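Local coordinates for protein tryptophan halogenase superfamily (PDB 6FRL) that catalyses flavin-dependent halogenation, preferring bromination over chlorination, at residues Ala82-Gly87 with Ala498-Gly503; Ile101-Leu106 with Leu137-Ala142; Lys146-Ser151 with Ala492-His497. One frame throughout, in Å; residues are numbered along the deposited sequence.

Interaction 1: residues Ala82-Gly87 with Ala498-Gly503; sequences ATCKLG and AQFLAG
Cys84 and Phe500 make the tightest part of this contact, where SG lies 3.5 Å from CD2 of the Phe500 ring. The second rim atom within reach of the sulfur is CE2, at 3.8 Å. SG stands 4.3 Å from the ring centroid and 47° off the ring normal, so the thiol approaches obliquely, on the side of the ring that carries CD2 and CE2. With SG anti to the carbonyl carbon (chi1 -54°), Cys84 sends its sulfur across from the strand to the helix, and Phe500 in turn starts toward the strand. Next to this pair the packing is looser and mainly aliphatic. Leu501 lays CD2 against the backbone of Thr83, 3.9 Å from its CA, while CD1 meets CG2 of the same threonine at 4.0 Å. The hydroxyl of Thr83 serves another purpose: OG1 is hydrogen-bonded to Pro282 O and His166 ND1, leaving the methyl to Leu501. The other side of the helix turns outward: Ala498, Gln499 and Ala502 are on the solvent side. The axes of strand 83-85 and helix 498-502 pass 8.9 Å apart with their directions 137° from each other. A single turn thus presents two neighbouring side chains, Phe500 and Leu501, to two successive strand residues, and contact rests on van der Waals and sulfur-aromatic packing. It is a Cys sulfur-aromatic contact, set where a short C-terminal helix covers strand 83-85, an outer strand of a three-stranded antiparallel sheet.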
ATOM      1  N   ALA B  82      -6.892 -18.706 -27.026  1.00 34.55           N
ATOM      2  CA  ALA B  82      -5.879 -17.927 -26.329  1.00 32.54           C
ATOM      3  C   ALA B  82      -4.493 -18.489 -26.477  1.00 31.76           C
ATOM      4  O   ALA B  82      -4.325 -19.688 -26.733  1.00 31.04           O
ATOM      5  CB  ALA B  82      -6.199 -17.862 -24.844  1.00 33.50           C
ATOM      6  N   THR B  83      -3.519 -17.610 -26.265  1.00 30.16           N
ATOM      7  CA  THR B  83      -2.112 -17.990 -26.097  1.00 30.55           C
ATOM      8  C   THR B  83      -1.544 -17.296 -24.843  1.00 30.44           C
ATOM      9  O   THR B  83      -2.168 -16.389 -24.278  1.00 29.40           O
ATOM     10  CB  THR B  83      -1.262 -17.538 -27.302  1.00 29.75           C
ATOM     11  OG1 THR B  83      -1.215 -16.102 -27.339  1.00 30.48           O
ATOM     12  CG2 THR B  83      -1.853 -18.040 -28.606  1.00 30.38           C
ATOM     13  N   CYS B  84      -0.358 -17.724 -24.440  1.00 27.20           N
ATOM     14  CA  CYS B  84       0.335 -17.153 -23.288  1.00 27.24           C
ATOM     15  C   CYS B  84       0.910 -15.762 -23.563  1.00 27.73           C
ATOM     16  O   CYS B  84       1.354 -15.482 -24.683  1.00 25.18           O
ATOM     17  CB  CYS B  84       1.482 -18.069 -22.860  1.00 27.88           C
ATOM     18  SG  CYS B  84       0.975 -19.768 -22.544  1.00 28.84           S
ATOM     19  N   LYS B  85       0.871 -14.900 -22.544  1.00 27.62           N
ATOM     20  CA  LYS B  85       1.486 -13.571 -22.606  1.00 29.69           C
ATOM     21  C   LYS B  85       2.443 -13.383 -21.432  1.00 32.32           C
ATOM     22  O   LYS B  85       2.003 -13.260 -20.261  1.00 32.29           O
ATOM     23  CB  LYS B  85       0.451 -12.447 -22.577  1.00 28.52           C
ATOM     24  CG  LYS B  85       1.126 -11.068 -22.605  1.00 28.90           C
ATOM     25  CD  LYS B  85       0.162  -9.912 -22.634  1.00 27.73           C
ATOM     26  CE  LYS B  85       0.840  -8.579 -22.388  1.00 25.84           C
ATOM     27  NZ  LYS B  85      -0.129  -7.526 -21.923  1.00 25.92           N
ATOM     28  N   LEU B  86       3.741 -13.353 -21.743  1.00 33.17           N
ATOM     29  CA  LEU B  86       4.756 -13.094 -20.717  1.00 33.82           C
ATOM     30  C   LEU B  86       5.112 -11.609 -20.456  1.00 34.24           C
ATOM     31  O   LEU B  86       5.810 -11.318 -19.485  1.00 31.23           O
ATOM     32  CB  LEU B  86       6.016 -13.867 -21.047  1.00 33.51           C
ATOM     33  CG  LEU B  86       5.863 -15.361 -20.781  1.00 33.47           C
ATOM     34  CD1 LEU B  86       7.070 -16.072 -21.355  1.00 34.02           C
ATOM     35  CD2 LEU B  86       5.688 -15.670 -19.304  1.00 32.51           C
ATOM     36  N   GLY B  87       4.643 -10.709 -21.325  1.00 33.25           N
ATOM     37  CA  GLY B  87       4.918  -9.263 -21.240  1.00 33.10           C
ATOM     38  C   GLY B  87       4.664  -8.554 -22.569  1.00 30.59           C
ATOM     39  O   GLY B  87       4.084  -9.139 -23.493  1.00 34.18           O
ATOM     40  N   ALA B 498       5.054 -23.154 -28.352  1.00 39.69           N
ATOM     41  CA  ALA B 498       4.219 -24.058 -29.154  1.00 37.67           C
ATOM     42  C   ALA B 498       3.839 -25.338 -28.432  1.00 38.44           C
ATOM     43  O   ALA B 498       2.732 -25.827 -28.653  1.00 44.07           O
ATOM     44  CB  ALA B 498       4.878 -24.380 -30.490  1.00 34.01           C
ATOM     45  N   GLN B 499       4.718 -25.873 -27.576  1.00 36.26           N
ATOM     46  CA  GLN B 499       4.423 -27.137 -26.857  1.00 33.62           C
ATOM     47  C   GLN B 499       3.254 -27.027 -25.853  1.00 36.17           C
ATOM     48  O   GLN B 499       2.490 -27.981 -25.665  1.00 39.55           O
ATOM     49  CB  GLN B 499       5.664 -27.658 -26.116  1.00 31.07           C
ATOM     50  CG  GLN B 499       5.444 -28.962 -25.346  1.00 30.45           C
ATOM     51  CD  GLN B 499       6.739 -29.518 -24.773  1.00 31.93           C
ATOM     52  OE1 GLN B 499       7.724 -29.713 -25.512  1.00 33.38           O
ATOM     53  NE2 GLN B 499       6.769 -29.744 -23.453  1.00 26.88           N
ATOM     54  N   PHE B 500       3.162 -25.884 -25.174  1.00 38.53           N
ATOM     55  CA  PHE B 500       2.080 -25.609 -24.235  1.00 35.47           C
ATOM     56  C   PHE B 500       0.760 -25.435 -24.964  1.00 34.69           C
ATOM     57  O   PHE B 500      -0.275 -25.857 -24.470  1.00 33.01           O
ATOM     58  CB  PHE B 500       2.387 -24.337 -23.458  1.00 34.25           C
ATOM     59  CG  PHE B 500       1.456 -24.100 -22.322  1.00 32.45           C
ATOM     60  CD1 PHE B 500       1.669 -24.742 -21.089  1.00 31.76           C
ATOM     61  CD2 PHE B 500       0.383 -23.256 -22.460  1.00 31.54           C
ATOM     62  CE1 PHE B 500       0.813 -24.548 -20.031  1.00 31.00           C
ATOM     63  CE2 PHE B 500      -0.475 -23.047 -21.389  1.00 30.45           C
ATOM     64  CZ  PHE B 500      -0.246 -23.685 -20.177  1.00 30.22           C
ATOM     65  N   LEU B 501       0.817 -24.807 -26.135  1.00 33.88           N
ATOM     66  CA  LEU B 501      -0.361 -24.614 -26.972  1.00 37.85           C
ATOM     67  C   LEU B 501      -0.854 -25.908 -27.618  1.00 43.37           C
ATOM     68  O   LEU B 501      -2.064 -26.079 -27.785  1.00 51.50           O
ATOM     69  CB  LEU B 501      -0.108 -23.575 -28.074  1.00 35.66           C
ATOM     70  CG  LEU B 501       0.340 -22.189 -27.638  1.00 35.40           C
ATOM     71  CD1 LEU B 501       0.387 -21.293 -28.874  1.00 35.90           C
ATOM     72  CD2 LEU B 501      -0.543 -21.572 -26.564  1.00 33.65           C
ATOM     73  N   ALA B 502       0.069 -26.795 -28.007  1.00 45.11           N
ATOM     74  CA  ALA B 502      -0.269 -28.142 -28.517  1.00 44.90           C
ATOM     75  C   ALA B 502      -0.988 -29.009 -27.469  1.00 43.02           C
ATOM     76  O   ALA B 502      -1.800 -29.849 -27.829  1.00 42.33           O
ATOM     77  CB  ALA B 502       0.984 -28.851 -29.026  1.00 42.03           C
ATOM     78  N   GLY B 503      -0.678 -28.795 -26.187  1.00 45.81           N
ATOM     79  CA  GLY B 503      -1.387 -29.427 -25.054  1.00 49.08           C
ATOM     80  C   GLY B 503      -2.746 -28.839 -24.690  1.00 51.47           C
ATOM     81  O   GLY B 503      -3.390 -29.335 -23.786  1.00 54.70           O
TER

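Interaction 2: residues Ile101-Leu106 with Leu137-Ala142; sequences IHPFGL and LGAALA
The flat group here is the peptide unit joining Gly138 to Ala139, and Pro103 lies over one of its faces, CB standing almost straight above Ala139 N at 3.9 Å. The N-H of Ala139 is engaged by Ser136 OG, so the proline meets a peptide whose donor is already satisfied. Pro103 CB also approaches the methyl of Ala139, with 4.3 Å to its CB. His102 and Phe104 both start away from the helix, and the His102 ring is held by Glu351 OE1 at ND1 and Ser449 OG at NE2. Ile101, the residue before His102, completes the contact. Its chain is extended at chi2 (172°), which carries CD1 to the helix, 3.7 Å from Ala142 CB and equally 3.7 Å from Ala139 O. Small residues permit this closeness: Gly138, with no side chain, lets Pro103 come near, and the CA atoms of Pro103 and Ala139 are 5.4 Å apart. The segment axes approach to 7.7 Å, at 128° between their directions. Strand 99-103 is an outermost strand of the seven-stranded mixed sheet, bonded through His102 to Ile88 of strand 87-91. Helix 137-143 packs against it and also meets helix 473-492, where Leu137 and Ala140 touch Leu490, Ile487 and Val491.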
ATOM      1  N   ILE B 101      11.600  -5.559 -23.454  1.00 27.56           N
ATOM      2  CA  ILE B 101      10.383  -6.252 -22.994  1.00 27.64           C
ATOM      3  C   ILE B 101      10.002  -5.825 -21.553  1.00 26.49           C
ATOM      4  O   ILE B 101      10.834  -5.943 -20.612  1.00 26.86           O
ATOM      5  CB  ILE B 101      10.539  -7.800 -23.032  1.00 26.95           C
ATOM      6  CG1 ILE B 101      10.677  -8.285 -24.460  1.00 29.27           C
ATOM      7  CG2 ILE B 101       9.313  -8.469 -22.454  1.00 26.67           C
ATOM      8  CD1 ILE B 101      11.034  -9.768 -24.620  1.00 29.87           C
ATOM      9  N   HIS B 102       8.742  -5.401 -21.393  1.00 24.66           N
ATOM     10  CA  HIS B 102       8.116  -5.185 -20.067  1.00 24.61           C
ATOM     11  C   HIS B 102       7.451  -6.458 -19.641  1.00 25.50           C
ATOM     12  O   HIS B 102       6.400  -6.809 -20.165  1.00 28.24           O
ATOM     13  CB  HIS B 102       7.082  -4.039 -20.103  1.00 24.31           C
ATOM     14  CG  HIS B 102       6.344  -3.838 -18.813  1.00 23.75           C
ATOM     15  ND1 HIS B 102       5.171  -3.109 -18.733  1.00 23.16           N
ATOM     16  CD2 HIS B 102       6.587  -4.304 -17.564  1.00 21.44           C
ATOM     17  CE1 HIS B 102       4.714  -3.157 -17.495  1.00 21.84           C
ATOM     18  NE2 HIS B 102       5.568  -3.858 -16.761  1.00 20.70           N
ATOM     19  N   PRO B 103       8.062  -7.175 -18.697  1.00 26.86           N
ATOM     20  CA  PRO B 103       7.526  -8.449 -18.252  1.00 27.07           C
ATOM     21  C   PRO B 103       6.610  -8.322 -17.040  1.00 26.01           C
ATOM     22  O   PRO B 103       6.532  -7.262 -16.447  1.00 26.71           O
ATOM     23  CB  PRO B 103       8.797  -9.183 -17.843  1.00 26.49           C
ATOM     24  CG  PRO B 103       9.608  -8.102 -17.179  1.00 25.27           C
ATOM     25  CD  PRO B 103       9.352  -6.904 -18.031  1.00 27.12           C
ATOM     26  N   PHE B 104       6.012  -9.428 -16.632  1.00 27.21           N
ATOM     27  CA  PHE B 104       5.375  -9.545 -15.301  1.00 28.75           C
ATOM     28  C   PHE B 104       6.356 -10.225 -14.356  1.00 30.31           C
ATOM     29  O   PHE B 104       6.356 -11.457 -14.238  1.00 33.85           O
ATOM     30  CB  PHE B 104       4.068 -10.330 -15.395  1.00 28.34           C
ATOM     31  CG  PHE B 104       3.193  -9.890 -16.528  1.00 27.81           C
ATOM     32  CD1 PHE B 104       2.666  -8.614 -16.536  1.00 28.55           C
ATOM     33  CD2 PHE B 104       2.898 -10.743 -17.600  1.00 27.83           C
ATOM     34  CE1 PHE B 104       1.848  -8.186 -17.580  1.00 28.92           C
ATOM     35  CE2 PHE B 104       2.075 -10.316 -18.642  1.00 27.59           C
ATOM     36  CZ  PHE B 104       1.560  -9.040 -18.628  1.00 28.35           C
ATOM     37  N   GLY B 105       7.223  -9.425 -13.733  1.00 29.79           N
ATOM     38  CA  GLY B 105       8.188  -9.929 -12.768  1.00 30.02           C
ATOM     39  C   GLY B 105       9.135  -8.847 -12.259  1.00 32.86           C
ATOM     40  O   GLY B 105       9.193  -7.727 -12.808  1.00 28.55           O
ATOM     41  N   LEU B 106       9.893  -9.194 -11.218  1.00 34.89           N
ATOM     42  CA  LEU B 106      10.995  -8.355 -10.740  1.00 37.52           C
ATOM     43  C   LEU B 106      12.318  -8.681 -11.472  1.00 36.26           C
ATOM     44  O   LEU B 106      12.400  -9.685 -12.204  1.00 35.34           O
ATOM     45  CB  LEU B 106      11.198  -8.513  -9.234  1.00 40.36           C
ATOM     46  CG  LEU B 106       9.979  -8.515  -8.310  1.00 38.85           C
ATOM     47  CD1 LEU B 106      10.464  -8.699  -6.855  1.00 37.47           C
ATOM     48  CD2 LEU B 106       9.179  -7.254  -8.544  1.00 35.00           C
ATOM     49  N   LEU B 137      13.736 -13.465 -15.535  1.00 26.45           N
ATOM     50  CA  LEU B 137      13.383 -14.737 -16.147  1.00 27.25           C
ATOM     51  C   LEU B 137      12.223 -14.555 -17.104  1.00 29.07           C
ATOM     52  O   LEU B 137      12.227 -15.100 -18.215  1.00 29.62           O
ATOM     53  CB  LEU B 137      13.060 -15.773 -15.080  1.00 27.96           C
ATOM     54  CG  LEU B 137      12.494 -17.121 -15.499  1.00 30.57           C
ATOM     55  CD1 LEU B 137      13.403 -17.784 -16.519  1.00 32.26           C
ATOM     56  CD2 LEU B 137      12.308 -18.013 -14.277  1.00 29.47           C
ATOM     57  N   GLY B 138      11.243 -13.754 -16.695  1.00 30.84           N
ATOM     58  CA  GLY B 138      10.072 -13.491 -17.535  1.00 30.78           C
ATOM     59  C   GLY B 138      10.478 -12.972 -18.897  1.00 30.76           C
ATOM     60  O   GLY B 138      10.061 -13.521 -19.948  1.00 34.75           O
ATOM     61  N   ALA B 139      11.310 -11.928 -18.875  1.00 29.79           N
ATOM     62  CA  ALA B 139      11.765 -11.248 -20.086  1.00 28.72           C
ATOM     63  C   ALA B 139      12.599 -12.154 -20.962  1.00 29.46           C
ATOM     64  O   ALA B 139      12.413 -12.182 -22.169  1.00 30.48           O
ATOM     65  CB  ALA B 139      12.562 -10.017 -19.725  1.00 29.73           C
ATOM     66  N   ALA B 140      13.521 -12.889 -20.342  1.00 31.72           N
ATOM     67  CA  ALA B 140      14.374 -13.881 -21.040  1.00 30.10           C
ATOM     68  C   ALA B 140      13.535 -14.978 -21.711  1.00 30.21           C
ATOM     69  O   ALA B 140      13.797 -15.340 -22.855  1.00 28.25           O
ATOM     70  CB  ALA B 140      15.391 -14.494 -20.070  1.00 28.02           C
ATOM     71  N   LEU B 141      12.537 -15.501 -20.995  1.00 31.44           N
ATOM     72  CA  LEU B 141      11.595 -16.488 -21.572  1.00 30.83           C
ATOM     73  C   LEU B 141      10.821 -15.874 -22.744  1.00 31.37           C
ATOM     74  O   LEU B 141      10.691 -16.505 -23.769  1.00 33.02           O
ATOM     75  CB  LEU B 141      10.623 -17.018 -20.507  1.00 32.17           C
ATOM     76  CG  LEU B 141      11.064 -18.023 -19.440  1.00 29.94           C
ATOM     77  CD1 LEU B 141      10.025 -18.164 -18.330  1.00 30.12           C
ATOM     78  CD2 LEU B 141      11.276 -19.378 -20.040  1.00 30.40           C
ATOM     79  N   ALA B 142      10.323 -14.644 -22.619  1.00 31.95           N
ATOM     80  CA  ALA B 142       9.615 -14.022 -23.758  1.00 34.45           C
ATOM     81  C   ALA B 142      10.506 -13.863 -24.998  1.00 36.48           C
ATOM     82  O   ALA B 142      10.089 -14.188 -26.120  1.00 39.16           O
ATOM     83  CB  ALA B 142       9.022 -12.666 -23.376  1.00 33.85           C
TER

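Interaction 3: residues Lys146-Ser151 with Ala492-His497; sequences KFTLPS and ARTPEH
Lys146 NZ is gripped by several oxygens. It donates to Thr494 O at 3.1 Å and to Val491 O, and it also donates to a water 2.6 Å away that in turn bonds to Ala492 O. The Thr494 bond lies in the carbonyl plane, with a C=O...N angle of 156°. These acceptors belong to the last turn of helix 473-492 and the residues just beyond it, so the ammonium would be expected to suit the negative end of the helix dipole. The lysine chain is bent to reach them: a turn at chi4 (53°) brings NZ back toward the carbonyls, while CD rests 3.4 Å from Pro495 O. An alanine here would probably leave Thr494 O and Val491 O without their charged donor and open a gap alongside the backbone of residues 494-496. Beside this side chain the two backbones make a single beta bridge, Lys146 with Glu496. Phe147 N donates to Pro495 O at 3.3 Å in a nearly straight bond (166° at the hydrogen), and a second water spans Phe147 O and Glu496 O. Farther along, the side chains of Thr148 and Thr494 cross at about a right angle, CB of Thr148 being 3.7 Å from CG2 of Thr494. The hydroxyl of Thr494 is committed instead to Leu490 O, back in the helix. At the other end Phe147 CB comes obliquely to the ring of His497, 4.3 Å from CD2, and His497 ND1 is bonded to Pro264 O. The pairing thus fastens the connection between helices 473-492 and 497-502 to the loop after helix 137-143, whose Leu141 touches both Lys146 and Thr494, while the Phe147 ring packs edge-to-face on Trp163.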
ATOM      1  N   LYS B 146       9.993 -19.046 -25.348  1.00 31.33           N
ATOM      2  CA  LYS B 146       9.705 -20.131 -24.391  1.00 34.02           C
ATOM      3  C   LYS B 146       8.495 -19.836 -23.495  1.00 34.06           C
ATOM      4  O   LYS B 146       8.013 -18.687 -23.429  1.00 34.77           O
ATOM      5  CB  LYS B 146      10.928 -20.426 -23.500  1.00 35.20           C
ATOM      6  CG  LYS B 146      12.231 -20.792 -24.217  1.00 37.14           C
ATOM      7  CD  LYS B 146      12.041 -21.726 -25.434  1.00 39.68           C
ATOM      8  CE  LYS B 146      13.356 -22.166 -26.117  1.00 38.13           C
ATOM      9  NZ  LYS B 146      14.312 -22.765 -25.141  1.00 35.77           N
ATOM     10  N   PHE B 147       7.984 -20.905 -22.874  1.00 33.49           N
ATOM     11  CA  PHE B 147       6.956 -20.838 -21.838  1.00 34.41           C
ATOM     12  C   PHE B 147       6.952 -22.036 -20.871  1.00 33.38           C
ATOM     13  O   PHE B 147       7.039 -23.193 -21.291  1.00 36.04           O
ATOM     14  CB  PHE B 147       5.526 -20.682 -22.418  1.00 34.84           C
ATOM     15  CG  PHE B 147       4.475 -20.511 -21.335  1.00 35.23           C
ATOM     16  CD1 PHE B 147       4.231 -19.270 -20.778  1.00 36.84           C
ATOM     17  CD2 PHE B 147       3.814 -21.621 -20.792  1.00 36.41           C
ATOM     18  CE1 PHE B 147       3.271 -19.123 -19.759  1.00 40.47           C
ATOM     19  CE2 PHE B 147       2.882 -21.483 -19.768  1.00 38.01           C
ATOM     20  CZ  PHE B 147       2.603 -20.236 -19.246  1.00 40.03           C
ATOM     21  N   THR B 148       6.789 -21.741 -19.581  1.00 33.33           N
ATOM     22  CA  THR B 148       6.508 -22.754 -18.550  1.00 33.06           C
ATOM     23  C   THR B 148       5.708 -22.115 -17.410  1.00 32.75           C
ATOM     24  O   THR B 148       5.834 -20.909 -17.128  1.00 30.44           O
ATOM     25  CB  THR B 148       7.797 -23.419 -17.998  1.00 32.96           C
ATOM     26  OG1 THR B 148       7.464 -24.559 -17.219  1.00 34.39           O
ATOM     27  CG2 THR B 148       8.635 -22.468 -17.111  1.00 33.78           C
ATOM     28  N   LEU B 149       4.874 -22.917 -16.762  1.00 32.62           N
ATOM     29  CA  LEU B 149       4.194 -22.458 -15.556  1.00 32.81           C
ATOM     30  C   LEU B 149       5.239 -22.068 -14.494  1.00 30.72           C
ATOM     31  O   LEU B 149       6.182 -22.810 -14.294  1.00 31.92           O
ATOM     32  CB  LEU B 149       3.246 -23.541 -15.005  1.00 31.89           C
ATOM     33  CG  LEU B 149       2.058 -23.982 -15.881  1.00 34.30           C
ATOM     34  CD1 LEU B 149       1.145 -24.926 -15.074  1.00 34.09           C
ATOM     35  CD2 LEU B 149       1.258 -22.796 -16.445  1.00 34.08           C
ATOM     36  N   PRO B 150       5.094 -20.896 -13.845  1.00 30.61           N
ATOM     37  CA  PRO B 150       5.992 -20.587 -12.720  1.00 34.75           C
ATOM     38  C   PRO B 150       5.851 -21.576 -11.556  1.00 40.09           C
ATOM     39  O   PRO B 150       4.787 -22.147 -11.365  1.00 42.46           O
ATOM     40  CB  PRO B 150       5.521 -19.207 -12.253  1.00 31.57           C
ATOM     41  CG  PRO B 150       4.155 -19.113 -12.740  1.00 30.49           C
ATOM     42  CD  PRO B 150       4.109 -19.826 -14.047  1.00 29.28           C
ATOM     43  N   SER B 151       6.931 -21.781 -10.811  1.00 48.02           N
ATOM     44  CA  SER B 151       6.915 -22.672  -9.651  1.00 52.76           C
ATOM     45  C   SER B 151       6.026 -22.094  -8.580  1.00 56.44           C
ATOM     46  O   SER B 151       6.038 -20.877  -8.406  1.00 50.25           O
ATOM     47  CB  SER B 151       8.320 -22.882  -9.084  1.00 53.60           C
ATOM     48  OG  SER B 151       9.029 -23.783  -9.910  1.00 54.72           O
ATOM     49  N   ALA B 492      17.078 -21.881 -21.549  1.00 31.30           N
ATOM     50  CA  ALA B 492      17.594 -22.757 -22.615  1.00 30.99           C
ATOM     51  C   ALA B 492      16.942 -24.126 -22.581  1.00 31.21           C
ATOM     52  O   ALA B 492      16.570 -24.689 -23.631  1.00 29.48           O
ATOM     53  CB  ALA B 492      19.103 -22.885 -22.523  1.00 29.20           C
ATOM     54  N   ARG B 493      16.745 -24.632 -21.369  1.00 30.67           N
ATOM     55  CA  ARG B 493      16.134 -25.937 -21.206  1.00 33.36           C
ATOM     56  C   ARG B 493      14.605 -25.968 -21.068  1.00 34.88           C
ATOM     57  O   ARG B 493      14.035 -27.027 -20.809  1.00 36.37           O
ATOM     58  CB  ARG B 493      16.797 -26.670 -20.059  1.00 34.83           C
ATOM     59  CG  ARG B 493      16.524 -26.136 -18.676  1.00 37.01           C
ATOM     60  CD  ARG B 493      17.446 -26.849 -17.707  1.00 37.73           C
ATOM     61  NE  ARG B 493      17.542 -26.091 -16.485  1.00 41.98           N
ATOM     62  CZ  ARG B 493      18.599 -25.449 -16.008  1.00 36.31           C
ATOM     63  NH1 ARG B 493      19.765 -25.451 -16.613  1.00 39.29           N
ATOM     64  NH2 ARG B 493      18.457 -24.795 -14.873  1.00 35.52           N
ATOM     65  N   THR B 494      13.934 -24.838 -21.287  1.00 33.64           N
ATOM     66  CA  THR B 494      12.492 -24.757 -21.141  1.00 31.77           C
ATOM     67  C   THR B 494      11.867 -24.988 -22.519  1.00 31.15           C
ATOM     68  O   THR B 494      12.413 -24.549 -23.540  1.00 31.30           O
ATOM     69  CB  THR B 494      12.115 -23.419 -20.465  1.00 33.64           C
ATOM     70  OG1 THR B 494      12.579 -23.456 -19.103  1.00 34.09           O
ATOM     71  CG2 THR B 494      10.625 -23.188 -20.445  1.00 35.50           C
ATOM     72  N   PRO B 495      10.712 -25.681 -22.574  1.00 32.06           N
ATOM     73  CA  PRO B 495      10.107 -25.882 -23.907  1.00 30.96           C
ATOM     74  C   PRO B 495       9.634 -24.605 -24.591  1.00 32.03           C
ATOM     75  O   PRO B 495       9.530 -23.570 -23.963  1.00 33.05           O
ATOM     76  CB  PRO B 495       8.914 -26.814 -23.635  1.00 31.20           C
ATOM     77  CG  PRO B 495       8.757 -26.862 -22.159  1.00 31.89           C
ATOM     78  CD  PRO B 495      10.049 -26.487 -21.531  1.00 31.01           C
ATOM     79  N   GLU B 496       9.357 -24.694 -25.881  1.00 35.61           N
ATOM     80  CA  GLU B 496       8.862 -23.571 -26.637  1.00 39.65           C
ATOM     81  C   GLU B 496       7.415 -23.303 -26.257  1.00 41.83           C
ATOM     82  O   GLU B 496       6.707 -24.166 -25.738  1.00 39.97           O
ATOM     83  CB  GLU B 496       8.917 -23.841 -28.128  1.00 44.97           C
ATOM     84  CG  GLU B 496      10.299 -24.055 -28.731  1.00 54.73           C
ATOM     85  CD  GLU B 496      10.250 -24.485 -30.200  1.00 60.41           C
ATOM     86  OE1 GLU B 496       9.303 -24.092 -30.934  1.00 64.30           O
ATOM     87  OE2 GLU B 496      11.167 -25.229 -30.631  1.00 69.23           O
ATOM     88  N   HIS B 497       6.983 -22.096 -26.574  1.00 41.19           N
ATOM     89  CA  HIS B 497       5.587 -21.678 -26.469  1.00 38.23           C
ATOM     90  C   HIS B 497       4.676 -22.707 -27.152  1.00 40.25           C
ATOM     91  O   HIS B 497       3.666 -23.123 -26.571  1.00 46.20           O
ATOM     92  CB  HIS B 497       5.435 -20.252 -27.072  1.00 34.15           C
ATOM     93  CG  HIS B 497       4.110 -19.602 -26.820  1.00 31.60           C
ATOM     94  ND1 HIS B 497       3.629 -18.581 -27.609  1.00 32.14           N
ATOM     95  CD2 HIS B 497       3.173 -19.808 -25.862  1.00 33.03           C
ATOM     96  CE1 HIS B 497       2.448 -18.194 -27.157  1.00 32.33           C
ATOM     97  NE2 HIS B 497       2.141 -18.934 -26.106  1.00 31.95           N
TER
HETATM   98  O   HOH W   1      16.166 -24.129 -26.299  1.00 37.66           O
HETATM   99  O   HOH W   2       5.810 -24.432 -23.439  1.00 29.32           O

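The three contacts form a continuous patch on one side of the chain's centre. Interactions 1 and 3 have centres about 10 Å apart and share polar and aromatic links: Cys84 N lies 3.2 Å from His497 NE2, a probable hydrogen bond, and Phe500 CE1 meets Phe147 CE2 at 3.7 Å. Interaction 2, centred about 12 Å from interaction 3, joins it through Leu141 O and Lys146 N, 3.1 Å apart and probably hydrogen-bonded. Between interactions 1 and 2, about 15 Å apart by centres, the Phe104 ring touches the backbone of 85-87, with CE2 3.4 Å from Lys85 O. Interactions 1 and 3 tie residues 492-503 to strand 83-85 and loop 146-151, while interaction 2 holds helix 137-143 against strand 99-103.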